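Putative Oleoyl-[acyl-carrier protein] thioesterase (Lactobacillus plantarum, PDB 2OWN) probably hydrolyses the thioester bond of oleoyl-[acyl-carrier protein], releasing the free fatty acid from its carrier. Local coordinates at residues B[56-62]-B[118-122]; B[5-11]-B[85-90]; B[218-224]-B[236-242]; B[148-152]-B[204-208]; B[70-76]-B[109-113]. All coordinates share one frame; numbering follows the deposited sequence.

Contact 1: B[56-62]-B[118-122]; sequences VQSHGVG and VMMSQ
Met119, Gln122 and Gly62 give up the most surface where the turn and strand start of 56-62 meet the strand end at 118-122. Met119, a selenomethionine, folds its tip back at chi3 (76°), which brings the methyl CE against Val61; CE lies only 3.3 Å from Val61 CG2, tighter than usual for carbon atoms, and reaches Val56 CG1 of the preceding helix at 4.2 Å. Val128 and Leu134 also touch this side chain.

Gly62 contributes backbone alone. Met120 N gives a nearly straight bond to Gly62 O (3.0 Å) in the plane of that carbonyl, whereas the return bond from Gly62 N to Met120 O is bent and weak. Just past the last strand residue, the backbone N of Gln122 donates to Gly60 O at 3.3 Å, arriving from above the carbonyl plane, and Gln122 CG packs 3.8 Å from Gly60 C. Ser121 OG adds a weak bond to the same oxygen. Gly60 has positive phi, a conformation that favours glycine, as the chain turns from helix into strand.

Here a short helix leads through a tight turn at Gly60 into an antiparallel pair, Val61 with Ser121 and Gly62 with Met120, at one end of the N-terminal hot-dog domain of an acyl-ACP thioesterase.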
# COMPACT_ATOMS: atom_id res chain seq x y z
N VAL B 56 11.69 -15.09 -18.18
CA VAL B 56 11.66 -13.92 -19.10
C VAL B 56 13.04 -13.22 -19.01
O VAL B 56 13.64 -12.93 -20.05
CB VAL B 56 10.47 -12.94 -18.83
CG1 VAL B 56 10.55 -11.70 -19.71
CG2 VAL B 56 9.15 -13.64 -19.06
N GLN B 57 13.51 -12.99 -17.77
CA GLN B 57 14.85 -12.40 -17.52
C GLN B 57 16.04 -13.31 -17.94
O GLN B 57 17.13 -12.77 -18.15
CB GLN B 57 15.00 -11.90 -16.07
CG GLN B 57 14.12 -10.66 -15.80
CD GLN B 57 14.27 -10.07 -14.40
OE1 GLN B 57 14.68 -10.75 -13.45
NE2 GLN B 57 13.91 -8.80 -14.27
N SER B 58 15.83 -14.64 -18.06
CA SER B 58 16.88 -15.58 -18.54
C SER B 58 17.23 -15.33 -20.04
O SER B 58 18.37 -15.59 -20.44
CB SER B 58 16.52 -17.06 -18.33
OG SER B 58 15.43 -17.48 -19.13
N HIS B 59 16.26 -14.81 -20.82
CA HIS B 59 16.44 -14.43 -22.24
C HIS B 59 17.07 -13.01 -22.45
O HIS B 59 17.14 -12.53 -23.60
CB HIS B 59 15.11 -14.55 -23.02
CG HIS B 59 14.54 -15.94 -23.04
ND1 HIS B 59 13.60 -16.37 -22.14
CD2 HIS B 59 14.80 -16.99 -23.86
CE1 HIS B 59 13.29 -17.63 -22.40
NE2 HIS B 59 14.01 -18.03 -23.44
N GLY B 60 17.56 -12.35 -21.38
CA GLY B 60 18.17 -11.02 -21.43
C GLY B 60 17.22 -9.89 -21.80
O GLY B 60 17.64 -8.93 -22.44
N VAL B 61 15.95 -10.02 -21.39
CA VAL B 61 14.86 -9.06 -21.66
C VAL B 61 13.80 -9.01 -20.55
O VAL B 61 13.74 -9.91 -19.70
CB VAL B 61 14.14 -9.38 -23.02
CG1 VAL B 61 15.01 -9.02 -24.21
CG2 VAL B 61 13.70 -10.85 -23.06
N GLY B 62 12.99 -7.96 -20.56
CA GLY B 62 11.90 -7.76 -19.58
C GLY B 62 10.82 -6.82 -20.09
O GLY B 62 11.15 -5.87 -20.81
N VAL B 118 6.71 -2.79 -24.00
CA VAL B 118 7.92 -2.99 -24.84
C VAL B 118 8.97 -3.85 -24.10
O VAL B 118 9.03 -3.81 -22.86
CB VAL B 118 8.54 -1.64 -25.27
CG1 VAL B 118 7.57 -0.87 -26.15
CG2 VAL B 118 8.97 -0.79 -24.07
N MSE B 119 9.78 -4.61 -24.86
CA MSE B 119 10.84 -5.45 -24.27
C MSE B 119 12.15 -4.66 -24.20
O MSE B 119 12.70 -4.28 -25.25
CB MSE B 119 11.06 -6.76 -25.01
CG MSE B 119 9.81 -7.60 -25.16
SE MSE B 119 10.23 -9.50 -25.27
CE MSE B 119 10.60 -9.76 -23.38
N MSE B 120 12.61 -4.39 -22.97
CA MSE B 120 13.87 -3.67 -22.68
C MSE B 120 14.93 -4.69 -22.30
O MSE B 120 14.67 -5.57 -21.47
CB MSE B 120 13.69 -2.67 -21.52
CG MSE B 120 12.80 -1.47 -21.84
SE MSE B 120 13.59 -0.22 -23.12
CE MSE B 120 15.12 0.38 -22.07
N SER B 121 16.13 -4.57 -22.90
CA SER B 121 17.27 -5.47 -22.63
C SER B 121 17.83 -5.23 -21.21
O SER B 121 17.80 -4.10 -20.72
CB SER B 121 18.37 -5.30 -23.68
OG SER B 121 19.45 -6.19 -23.48
N GLN B 122 18.32 -6.30 -20.58
CA GLN B 122 18.90 -6.22 -19.21
C GLN B 122 20.27 -5.53 -19.19
O GLN B 122 20.50 -4.68 -18.32
CB GLN B 122 18.99 -7.62 -18.57
CG GLN B 122 17.63 -8.35 -18.39
CD GLN B 122 16.61 -7.66 -17.47
OE1 GLN B 122 15.41 -7.83 -17.65
NE2 GLN B 122 17.08 -6.86 -16.51

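Contact 2: B[5-11]-B[85-90]; sequences LGANASL and AVRGSA
Packing of a loop on a strand, with Arg87 lying against Gly6 and Ala9, joins the N-terminal residues 5-11 to 85-90 in the sheet of the N-terminal hot-dog domain. The strand is irregular here: Gly88 is the centre of an inverse gamma turn, and Ser89 and Ala90 together face Tyr97 in a classic beta bulge. No direct hydrogen bond crosses the contact, so shape does most of the work.

Arg87 provides the largest surface. With CG anti to the backbone N (chi1 -179°), its chain runs out beneath the loop: CG meets Ala9 CB at 3.4 Å, CD approaches Ala9 O, and a bend at chi3 then lays the guanidinium under Gly6 O. That oxygen stands 3.1 Å above the guanidinium plane, toward its rim, where the N-H groups do not point at it. The polar end turns instead to Ser89 OG, through a weak bond from NE, and to Glu99, which makes a long, weak ion pair with NH2 and a hydrogen bond with Ser89 OG.

Gly6 CA lies 3.2 Å from Ser89 O, and the positive phi of Gly6 suits a glycine. At the two ends, leucine methyls close on alanines: Leu5 CD1 on Ala90 CB at 3.9 Å and Leu11 CD1 on Ala85 CB at 3.8 Å. A single water bridges the backbones, donating to Ser10 O (2.7 Å) and accepting from Gly88 N (2.8 Å).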
# COMPACT_ATOMS: atom_id res chain seq x y z
N LEU B 5 -9.98 -6.50 -32.14
CA LEU B 5 -8.54 -6.69 -31.87
C LEU B 5 -8.32 -7.63 -30.66
O LEU B 5 -8.58 -7.24 -29.52
CB LEU B 5 -7.85 -5.32 -31.64
CG LEU B 5 -6.33 -5.22 -31.47
CD1 LEU B 5 -5.60 -5.70 -32.71
CD2 LEU B 5 -5.94 -3.79 -31.15
N GLY B 6 -7.88 -8.85 -30.95
CA GLY B 6 -7.59 -9.89 -29.95
C GLY B 6 -8.75 -10.74 -29.47
O GLY B 6 -8.76 -11.13 -28.30
N ALA B 7 -9.70 -11.04 -30.36
CA ALA B 7 -10.89 -11.89 -30.06
C ALA B 7 -10.51 -13.32 -29.64
O ALA B 7 -11.11 -13.87 -28.70
CB ALA B 7 -11.84 -11.96 -31.26
N ASN B 8 -9.53 -13.89 -30.34
CA ASN B 8 -9.00 -15.25 -30.07
C ASN B 8 -8.01 -15.35 -28.89
O ASN B 8 -7.65 -16.47 -28.52
CB ASN B 8 -8.37 -15.85 -31.34
CG ASN B 8 -9.35 -15.95 -32.53
OD1 ASN B 8 -10.52 -15.57 -32.44
ND2 ASN B 8 -8.85 -16.45 -33.65
N ALA B 9 -7.58 -14.21 -28.31
CA ALA B 9 -6.63 -14.20 -27.16
C ALA B 9 -7.28 -14.74 -25.89
O ALA B 9 -8.47 -14.49 -25.64
CB ALA B 9 -6.06 -12.80 -26.93
N SER B 10 -6.49 -15.49 -25.10
CA SER B 10 -6.94 -16.13 -23.85
C SER B 10 -7.33 -15.11 -22.78
O SER B 10 -6.63 -14.12 -22.62
CB SER B 10 -5.87 -17.06 -23.27
OG SER B 10 -5.48 -18.06 -24.20
N LEU B 11 -8.45 -15.38 -22.09
CA LEU B 11 -8.98 -14.54 -21.02
C LEU B 11 -8.71 -15.23 -19.67
O LEU B 11 -9.23 -16.33 -19.44
CB LEU B 11 -10.49 -14.32 -21.20
CG LEU B 11 -11.25 -13.40 -20.23
CD1 LEU B 11 -10.73 -11.97 -20.27
CD2 LEU B 11 -12.72 -13.40 -20.60
N ALA B 85 -10.30 -9.47 -14.88
CA ALA B 85 -10.12 -10.25 -16.12
C ALA B 85 -8.99 -9.57 -16.90
O ALA B 85 -8.93 -8.33 -16.92
CB ALA B 85 -11.39 -10.29 -16.93
N VAL B 86 -8.12 -10.37 -17.52
CA VAL B 86 -6.96 -9.87 -18.31
C VAL B 86 -6.76 -10.67 -19.62
O VAL B 86 -7.13 -11.85 -19.68
CB VAL B 86 -5.67 -9.89 -17.42
CG1 VAL B 86 -5.25 -11.32 -17.04
CG2 VAL B 86 -4.52 -9.16 -18.11
N ARG B 87 -6.21 -10.01 -20.64
CA ARG B 87 -5.95 -10.61 -21.97
C ARG B 87 -4.79 -9.94 -22.71
O ARG B 87 -4.78 -8.71 -22.84
CB ARG B 87 -7.24 -10.54 -22.80
CG ARG B 87 -7.18 -11.15 -24.22
CD ARG B 87 -8.56 -11.27 -24.87
NE ARG B 87 -9.19 -9.98 -25.21
CZ ARG B 87 -10.42 -9.80 -25.71
NH1 ARG B 87 -11.26 -10.83 -25.95
NH2 ARG B 87 -10.84 -8.56 -25.98
N GLY B 88 -3.83 -10.75 -23.19
CA GLY B 88 -2.69 -10.30 -24.00
C GLY B 88 -3.33 -10.39 -25.38
O GLY B 88 -3.21 -11.41 -26.06
N SER B 89 -4.07 -9.34 -25.73
CA SER B 89 -4.87 -9.25 -26.97
C SER B 89 -4.12 -9.36 -28.29
O SER B 89 -4.50 -10.18 -29.14
CB SER B 89 -5.68 -7.94 -26.95
OG SER B 89 -6.51 -7.94 -25.80
N ALA B 90 -3.06 -8.56 -28.44
CA ALA B 90 -2.25 -8.54 -29.67
C ALA B 90 -0.86 -7.92 -29.51
O ALA B 90 -0.51 -7.44 -28.42
CB ALA B 90 -3.03 -7.81 -30.76
O HOH W 1 -4.11 -13.56 -23.23

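Contact 3: B[218-224]-B[236-242]; sequences TVTAHAN and TSHLIEV
His222 O is held by two donors, Leu239 N across the strands at 3.1 Å and a water at 2.8 Å; the same water is hydrogen-bonded to His238 ND1 in the plane of that ring. This carbonyl belongs to an antiparallel ladder in which Thr220 with Glu241, His222 with Leu239, and Asn224 with Ser237 form the hydrogen-bonded pairs.

On the face carrying these three pairs, His222 NE2 donates to Glu241 OE2 at 2.7 Å. The oxygen lies near the ring plane, but the N-H meets it from above the carboxylate, the two planes standing 80° apart. Glu241 gets there because its CG occupies the space between backbone N and carbonyl carbon (chi1 60°), from which an extended chain runs alongside Thr220 to the imidazole edge. A phenylalanine in place of His222 would probably leave the Glu241 carboxylate and Thr163 OG1, which is bonded to ND1, each without this partner. Further along, a second water links Asn224 ND2 to Ser237 OG, while Asn224 OD1 bonds Thr161.

The other face is chiefly apolar and tight: Ile240 CD1 presses on Ala221 CB at 3.4 Å, and Val242 CG2 on Val219 CG1 at the same distance. Helix 184-191 covers it through Leu188 and Thr191. The hairpin lies between strand 162-167, paired with 218-227, and strand 246-256, paired with 233-241, in the C-terminal hot-dog domain.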
# COMPACT_ATOMS: atom_id res chain seq x y z
N THR B 218 14.90 12.33 -6.01
CA THR B 218 13.82 13.20 -5.55
C THR B 218 13.07 13.59 -6.83
O THR B 218 13.67 14.20 -7.72
CB THR B 218 14.33 14.46 -4.83
OG1 THR B 218 15.20 14.09 -3.76
CG2 THR B 218 13.16 15.30 -4.29
N VAL B 219 11.80 13.17 -6.92
CA VAL B 219 10.93 13.50 -8.06
C VAL B 219 10.16 14.80 -7.73
O VAL B 219 9.89 15.09 -6.56
CB VAL B 219 9.94 12.34 -8.46
CG1 VAL B 219 10.70 11.03 -8.63
CG2 VAL B 219 8.83 12.14 -7.47
N THR B 220 9.85 15.57 -8.78
CA THR B 220 9.09 16.83 -8.69
C THR B 220 7.78 16.56 -9.44
O THR B 220 7.82 16.29 -10.64
CB THR B 220 9.87 18.00 -9.31
OG1 THR B 220 11.16 18.09 -8.69
CG2 THR B 220 9.13 19.32 -9.11
N ALA B 221 6.66 16.59 -8.70
CA ALA B 221 5.32 16.34 -9.23
C ALA B 221 4.63 17.67 -9.47
O ALA B 221 4.61 18.50 -8.56
CB ALA B 221 4.50 15.50 -8.27
N HIS B 222 4.09 17.87 -10.67
CA HIS B 222 3.38 19.09 -11.06
C HIS B 222 1.94 18.75 -11.42
O HIS B 222 1.68 17.64 -11.88
CB HIS B 222 4.05 19.78 -12.24
CG HIS B 222 5.50 20.09 -12.04
ND1 HIS B 222 5.92 21.21 -11.35
CD2 HIS B 222 6.61 19.46 -12.47
CE1 HIS B 222 7.24 21.24 -11.34
NE2 HIS B 222 7.69 20.19 -12.02
N ALA B 223 1.01 19.69 -11.19
CA ALA B 223 -0.42 19.53 -11.52
C ALA B 223 -1.14 20.86 -11.82
O ALA B 223 -0.90 21.85 -11.13
CB ALA B 223 -1.17 18.77 -10.42
N ASN B 224 -1.96 20.85 -12.88
CA ASN B 224 -2.81 21.96 -13.32
C ASN B 224 -4.24 21.48 -13.29
O ASN B 224 -4.54 20.46 -13.91
CB ASN B 224 -2.50 22.40 -14.77
CG ASN B 224 -1.16 23.10 -14.91
OD1 ASN B 224 -0.75 23.87 -14.06
ND2 ASN B 224 -0.50 22.88 -16.05
N THR B 236 -7.36 17.33 -14.87
CA THR B 236 -6.08 17.61 -14.20
C THR B 236 -4.96 17.07 -15.12
O THR B 236 -5.05 15.94 -15.59
CB THR B 236 -5.96 17.10 -12.75
OG1 THR B 236 -5.93 15.68 -12.72
CG2 THR B 236 -7.11 17.65 -11.88
N SER B 237 -3.98 17.92 -15.41
CA SER B 237 -2.81 17.64 -16.25
C SER B 237 -1.65 17.53 -15.28
O SER B 237 -1.40 18.49 -14.55
CB SER B 237 -2.59 18.76 -17.26
OG SER B 237 -1.43 18.55 -18.04
N HIS B 238 -0.95 16.40 -15.29
CA HIS B 238 0.16 16.11 -14.38
C HIS B 238 1.47 15.79 -15.10
O HIS B 238 1.45 15.28 -16.23
CB HIS B 238 -0.16 14.88 -13.52
CG HIS B 238 -1.42 14.98 -12.72
ND1 HIS B 238 -1.42 15.16 -11.35
CD2 HIS B 238 -2.72 14.91 -13.09
CE1 HIS B 238 -2.67 15.21 -10.92
NE2 HIS B 238 -3.48 15.06 -11.96
N LEU B 239 2.58 16.07 -14.41
CA LEU B 239 3.95 15.79 -14.87
C LEU B 239 4.84 15.40 -13.67
O LEU B 239 4.85 16.13 -12.68
CB LEU B 239 4.58 16.99 -15.59
CG LEU B 239 6.05 16.92 -16.07
CD1 LEU B 239 6.29 15.74 -17.01
CD2 LEU B 239 6.48 18.22 -16.73
N ILE B 240 5.53 14.26 -13.77
CA ILE B 240 6.50 13.79 -12.78
C ILE B 240 7.85 13.90 -13.51
O ILE B 240 8.00 13.36 -14.62
CB ILE B 240 6.28 12.34 -12.31
CG1 ILE B 240 4.87 12.12 -11.74
CG2 ILE B 240 7.33 11.94 -11.25
CD1 ILE B 240 4.53 12.93 -10.49
N GLU B 241 8.80 14.62 -12.90
CA GLU B 241 10.16 14.79 -13.42
C GLU B 241 11.23 14.60 -12.33
O GLU B 241 10.92 14.73 -11.14
CB GLU B 241 10.32 16.17 -14.09
CG GLU B 241 10.07 17.37 -13.18
CD GLU B 241 10.20 18.72 -13.87
OE1 GLU B 241 10.44 18.80 -15.09
OE2 GLU B 241 10.08 19.72 -13.14
N VAL B 242 12.46 14.29 -12.76
CA VAL B 242 13.64 14.09 -11.87
C VAL B 242 14.80 14.97 -12.40
O VAL B 242 15.60 14.51 -13.22
CB VAL B 242 14.02 12.59 -11.74
CG1 VAL B 242 15.24 12.40 -10.84
CG2 VAL B 242 12.86 11.81 -11.15
O HOH W 2 1.23 15.49 -10.20
O HOH W 3 -0.80 21.18 -18.36

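Contact 4: B[148-152]-B[204-208]; sequences RLPRP and HVDVR. With SO4 (sulfate ion), chain O.
A sulfate site formed by Arg151 and Arg208 marks the place where the linker 148-152, on its way between the two hot-dog domains, passes across strand 204-208 at about a right angle. The sulfate probably comes from the crystallisation liquor. Arg208 NH2 reaches its O1 at 3.4 Å, Arg151 NE meets the same oxygen at 3.3 Å, and Arg151 NH2 approaches O4 nearly in line; all three bonds are weak. Gln67 NE2 adds another hydrogen bond to the ion.

Arg208 is the piece shared by ion and linker. Its CG, anti to the carbonyl carbon (chi1 -71°), lies 3.4 Å from Pro152 CD; a bend at chi2 then carries the guanidinium over the proline. The same CD stands 4.0 Å from the guanidinium plane of Arg208, over its centre, while the group's edge serves both the sulfate and Leu149 O, the latter through a weak, bent bond from NH2 (3.2 Å). NH1 makes weak bonds to Val207 O and to a water that probably donates to Pro150 O. Replacing Arg208 with a leucine would probably cost the sulfate one of its charged partners and leave Leu149 O without this donor.

Asp206 is packed quite differently, its CB against Pro152 CG and its carboxylate against the linker backbone. Pro150 O and Arg151 O each lie 3.4 Å from Asp206 OD2, and acceptor facing acceptor gives no hydrogen bond. Arg151 and Arg208 together suit an anion, although the weak bonds suggest that this one is loosely gripped.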
# COMPACT_ATOMS: atom_id res chain seq x y z
N ARG B 148 -3.62 3.91 -31.73
CA ARG B 148 -2.94 4.81 -30.79
C ARG B 148 -3.88 5.07 -29.61
O ARG B 148 -5.06 5.40 -29.81
CB ARG B 148 -2.52 6.13 -31.47
CG ARG B 148 -1.35 6.83 -30.77
CD ARG B 148 -1.01 8.19 -31.40
NE ARG B 148 -1.87 9.29 -30.94
CZ ARG B 148 -1.85 10.56 -31.40
NH1 ARG B 148 -1.00 10.96 -32.36
NH2 ARG B 148 -2.71 11.44 -30.87
N LEU B 149 -3.37 4.91 -28.38
CA LEU B 149 -4.19 5.15 -27.16
C LEU B 149 -4.40 6.67 -26.96
O LEU B 149 -3.62 7.46 -27.53
CB LEU B 149 -3.56 4.53 -25.89
CG LEU B 149 -3.55 3.00 -25.68
CD1 LEU B 149 -2.87 2.20 -26.79
CD2 LEU B 149 -2.89 2.70 -24.33
N PRO B 150 -5.45 7.09 -26.19
CA PRO B 150 -5.66 8.53 -25.94
C PRO B 150 -4.44 9.17 -25.24
O PRO B 150 -4.01 8.66 -24.21
CB PRO B 150 -6.91 8.57 -25.04
CG PRO B 150 -7.58 7.30 -25.30
CD PRO B 150 -6.51 6.30 -25.54
N ARG B 151 -3.83 10.17 -25.88
CA ARG B 151 -2.65 10.84 -25.34
C ARG B 151 -2.98 11.79 -24.19
O ARG B 151 -4.06 12.42 -24.22
CB ARG B 151 -1.89 11.68 -26.39
CG ARG B 151 -1.03 10.94 -27.38
CD ARG B 151 -0.38 11.94 -28.32
NE ARG B 151 0.65 11.36 -29.19
CZ ARG B 151 1.31 12.03 -30.15
NH1 ARG B 151 1.07 13.33 -30.43
NH2 ARG B 151 2.24 11.38 -30.86
N PRO B 152 -2.08 11.89 -23.17
CA PRO B 152 -2.29 12.92 -22.15
C PRO B 152 -1.99 14.32 -22.76
O PRO B 152 -1.35 14.43 -23.83
CB PRO B 152 -1.26 12.58 -21.05
CG PRO B 152 -0.71 11.27 -21.39
CD PRO B 152 -0.88 11.08 -22.85
N HIS B 204 -11.68 9.09 -16.07
CA HIS B 204 -10.68 8.59 -17.02
C HIS B 204 -9.24 8.97 -16.62
O HIS B 204 -9.05 9.98 -15.95
CB HIS B 204 -11.01 9.19 -18.40
CG HIS B 204 -10.51 8.39 -19.55
ND1 HIS B 204 -9.24 8.53 -20.07
CD2 HIS B 204 -11.13 7.45 -20.29
CE1 HIS B 204 -9.10 7.68 -21.08
NE2 HIS B 204 -10.23 7.02 -21.24
N VAL B 205 -8.26 8.13 -17.00
CA VAL B 205 -6.82 8.36 -16.74
C VAL B 205 -5.96 7.91 -17.95
O VAL B 205 -6.16 6.80 -18.45
CB VAL B 205 -6.31 7.60 -15.48
CG1 VAL B 205 -4.84 7.93 -15.19
CG2 VAL B 205 -7.15 7.91 -14.22
N ASP B 206 -5.05 8.79 -18.41
CA ASP B 206 -4.06 8.51 -19.47
C ASP B 206 -2.70 8.63 -18.84
O ASP B 206 -2.47 9.60 -18.14
CB ASP B 206 -4.10 9.52 -20.60
CG ASP B 206 -5.37 9.49 -21.37
OD1 ASP B 206 -6.01 8.42 -21.49
OD2 ASP B 206 -5.68 10.56 -21.92
N VAL B 207 -1.80 7.67 -19.09
CA VAL B 207 -0.43 7.69 -18.55
C VAL B 207 0.59 7.39 -19.65
O VAL B 207 0.32 6.54 -20.49
CB VAL B 207 -0.22 6.64 -17.41
CG1 VAL B 207 1.13 6.84 -16.72
CG2 VAL B 207 -1.32 6.73 -16.36
N ARG B 208 1.71 8.12 -19.65
CA ARG B 208 2.85 7.93 -20.56
C ARG B 208 4.10 7.87 -19.68
O ARG B 208 4.32 8.83 -18.94
CB ARG B 208 2.97 9.07 -21.58
CG ARG B 208 1.91 9.11 -22.66
CD ARG B 208 2.10 8.01 -23.68
NE ARG B 208 1.12 8.09 -24.77
CZ ARG B 208 -0.13 7.59 -24.76
NH1 ARG B 208 -0.65 6.95 -23.70
NH2 ARG B 208 -0.89 7.74 -25.85
S SO4 O . 2.09 7.49 -29.00
O1 SO4 O . 0.78 8.06 -28.74
O2 SO4 O . 2.99 7.88 -27.92
O3 SO4 O . 1.96 6.03 -29.04
O4 SO4 O . 2.60 7.95 -30.28
O HOH W 4 -3.81 6.49 -22.70

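Contact 5: B[70-76]-B[109-113]; sequences IDITRMP and QLAYI
Asp71 and Tyr112 pair through the backbone in both directions: Asp71 N meets Tyr112 O at 2.8 Å, and Tyr112 N returns a bond to Asp71 O. Beyond the regular strand one oxygen accepts twice, Leu110 O taking Thr73 N at 2.8 Å, tilted from the carbonyl plane, and Arg74 N at 3.1 Å, in that plane and on a lone pair. The double grip ties down the chain as it leaves the strand.

This irregularity accompanies a classic beta bulge, Leu110 and Ala111 both facing Ile102, at a corner where the strand bends in the N-terminal hot-dog sheet. A water sits beside it, donating to Asp71 O, accepting from Gln109 NE2 and hydrogen-bonded to Thr73 OG1.

Side-chain packing centres on Leu110. Its CD2 sits 3.5 Å above one face of the Arg74 guanidinium, toward the rim, and touches Arg74 CG; the other methyl, CD1, leans on Pro76 CG at 4.1 Å. Arg74 has CG in the cramped space between backbone N and carbonyl carbon (chi1 73°), which sends its extended chain alongside Leu110, and NH2 forms a salt bridge with Glu80. On the face toward helix 31-48, Ile70 CG2 and Ile113 CG1 lie side by side, 3.9 Å apart.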
# COMPACT_ATOMS: atom_id res chain seq x y z
N ILE B 70 -7.19 4.33 -18.97
CA ILE B 70 -8.12 3.75 -17.98
C ILE B 70 -9.48 4.45 -18.09
O ILE B 70 -9.51 5.67 -18.01
CB ILE B 70 -7.58 3.92 -16.53
CG1 ILE B 70 -6.10 3.46 -16.40
CG2 ILE B 70 -8.47 3.17 -15.52
CD1 ILE B 70 -5.51 3.69 -15.04
N ASP B 71 -10.55 3.67 -18.31
CA ASP B 71 -11.94 4.14 -18.41
C ASP B 71 -12.57 3.68 -17.10
O ASP B 71 -12.75 2.48 -16.93
CB ASP B 71 -12.62 3.53 -19.65
CG ASP B 71 -14.09 3.97 -19.83
OD1 ASP B 71 -14.60 4.88 -19.14
OD2 ASP B 71 -14.74 3.40 -20.73
N ILE B 72 -12.92 4.61 -16.21
CA ILE B 72 -13.50 4.30 -14.89
C ILE B 72 -15.00 4.63 -14.80
O ILE B 72 -15.38 5.79 -14.91
CB ILE B 72 -12.72 5.04 -13.74
CG1 ILE B 72 -11.22 4.68 -13.79
CG2 ILE B 72 -13.30 4.71 -12.35
CD1 ILE B 72 -10.37 5.39 -12.79
N THR B 73 -15.83 3.59 -14.61
CA THR B 73 -17.30 3.71 -14.39
C THR B 73 -17.44 4.09 -12.90
O THR B 73 -18.12 5.06 -12.56
CB THR B 73 -18.06 2.43 -14.76
OG1 THR B 73 -17.87 2.16 -16.16
CG2 THR B 73 -19.56 2.55 -14.48
N ARG B 74 -16.84 3.26 -12.04
CA ARG B 74 -16.74 3.54 -10.59
C ARG B 74 -15.58 2.74 -10.01
O ARG B 74 -15.33 1.63 -10.47
CB ARG B 74 -18.03 3.29 -9.79
CG ARG B 74 -18.46 1.85 -9.53
CD ARG B 74 -19.60 1.83 -8.57
NE ARG B 74 -19.97 0.46 -8.23
CZ ARG B 74 -19.41 -0.32 -7.30
NH1 ARG B 74 -18.36 0.08 -6.57
NH2 ARG B 74 -19.90 -1.55 -7.13
N MSE B 75 -14.91 3.30 -9.00
CA MSE B 75 -13.80 2.61 -8.34
C MSE B 75 -14.33 1.54 -7.40
O MSE B 75 -15.44 1.72 -6.86
CB MSE B 75 -12.89 3.58 -7.57
CG MSE B 75 -12.19 4.59 -8.46
SE MSE B 75 -10.93 3.73 -9.68
CE MSE B 75 -9.42 3.50 -8.49
N PRO B 76 -13.61 0.40 -7.26
CA PRO B 76 -14.03 -0.61 -6.30
C PRO B 76 -14.11 -0.06 -4.85
O PRO B 76 -13.29 0.80 -4.48
CB PRO B 76 -12.94 -1.68 -6.42
CG PRO B 76 -12.46 -1.55 -7.78
CD PRO B 76 -12.43 -0.09 -8.02
N GLN B 109 -19.27 -3.78 -15.30
CA GLN B 109 -17.92 -3.18 -15.44
C GLN B 109 -17.71 -1.96 -14.53
O GLN B 109 -18.46 -0.97 -14.61
CB GLN B 109 -17.61 -2.83 -16.91
CG GLN B 109 -16.25 -2.16 -17.18
CD GLN B 109 -16.01 -1.94 -18.67
OE1 GLN B 109 -15.97 -2.89 -19.43
NE2 GLN B 109 -15.78 -0.70 -19.06
N LEU B 110 -16.63 -2.03 -13.74
CA LEU B 110 -16.19 -0.97 -12.83
C LEU B 110 -15.10 -0.14 -13.51
O LEU B 110 -15.13 1.10 -13.46
CB LEU B 110 -15.68 -1.57 -11.50
CG LEU B 110 -16.67 -2.37 -10.66
CD1 LEU B 110 -16.00 -2.82 -9.38
CD2 LEU B 110 -17.93 -1.57 -10.32
N ALA B 111 -14.11 -0.82 -14.11
CA ALA B 111 -13.01 -0.19 -14.85
C ALA B 111 -12.53 -1.04 -16.04
O ALA B 111 -12.66 -2.26 -16.03
CB ALA B 111 -11.84 0.16 -13.93
N TYR B 112 -12.03 -0.35 -17.07
CA TYR B 112 -11.49 -0.93 -18.32
C TYR B 112 -10.15 -0.25 -18.60
O TYR B 112 -10.12 0.98 -18.75
CB TYR B 112 -12.48 -0.78 -19.47
CG TYR B 112 -11.94 -1.12 -20.84
CD1 TYR B 112 -11.52 -2.43 -21.15
CD2 TYR B 112 -11.88 -0.13 -21.86
CE1 TYR B 112 -11.02 -2.76 -22.45
CE2 TYR B 112 -11.38 -0.45 -23.17
CZ TYR B 112 -10.96 -1.76 -23.45
OH TYR B 112 -10.48 -2.08 -24.69
N ILE B 113 -9.08 -1.05 -18.64
CA ILE B 113 -7.71 -0.58 -18.85
C ILE B 113 -7.14 -1.16 -20.14
O ILE B 113 -7.29 -2.36 -20.39
CB ILE B 113 -6.77 -0.97 -17.68
CG1 ILE B 113 -7.32 -0.49 -16.32
CG2 ILE B 113 -5.34 -0.43 -17.90
CD1 ILE B 113 -6.46 -0.86 -15.11
O HOH W 5 -15.18 1.19 -17.14

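In the fold
Contacts 1 and 5 hold the same two strands, 61-72 and 109-121, near their two ends, with centres about 31 Å apart: the chain passes from a helix into the sheet at one, a bulge bends it at the other. Contact 4 touches contact 5 directly, Val205 O lying 2.7 Å from Ile70 N in a probable hydrogen bond, where the strands of the two hot-dog domains are neighbours. Contact 3 is the buried one, a regular ladder within the C-terminal domain; the other four are only partly buried. Chemistry follows place: contact 2, a peripheral loop, relies on packing and one water, while contact 4 gathers charged side chains around an anion.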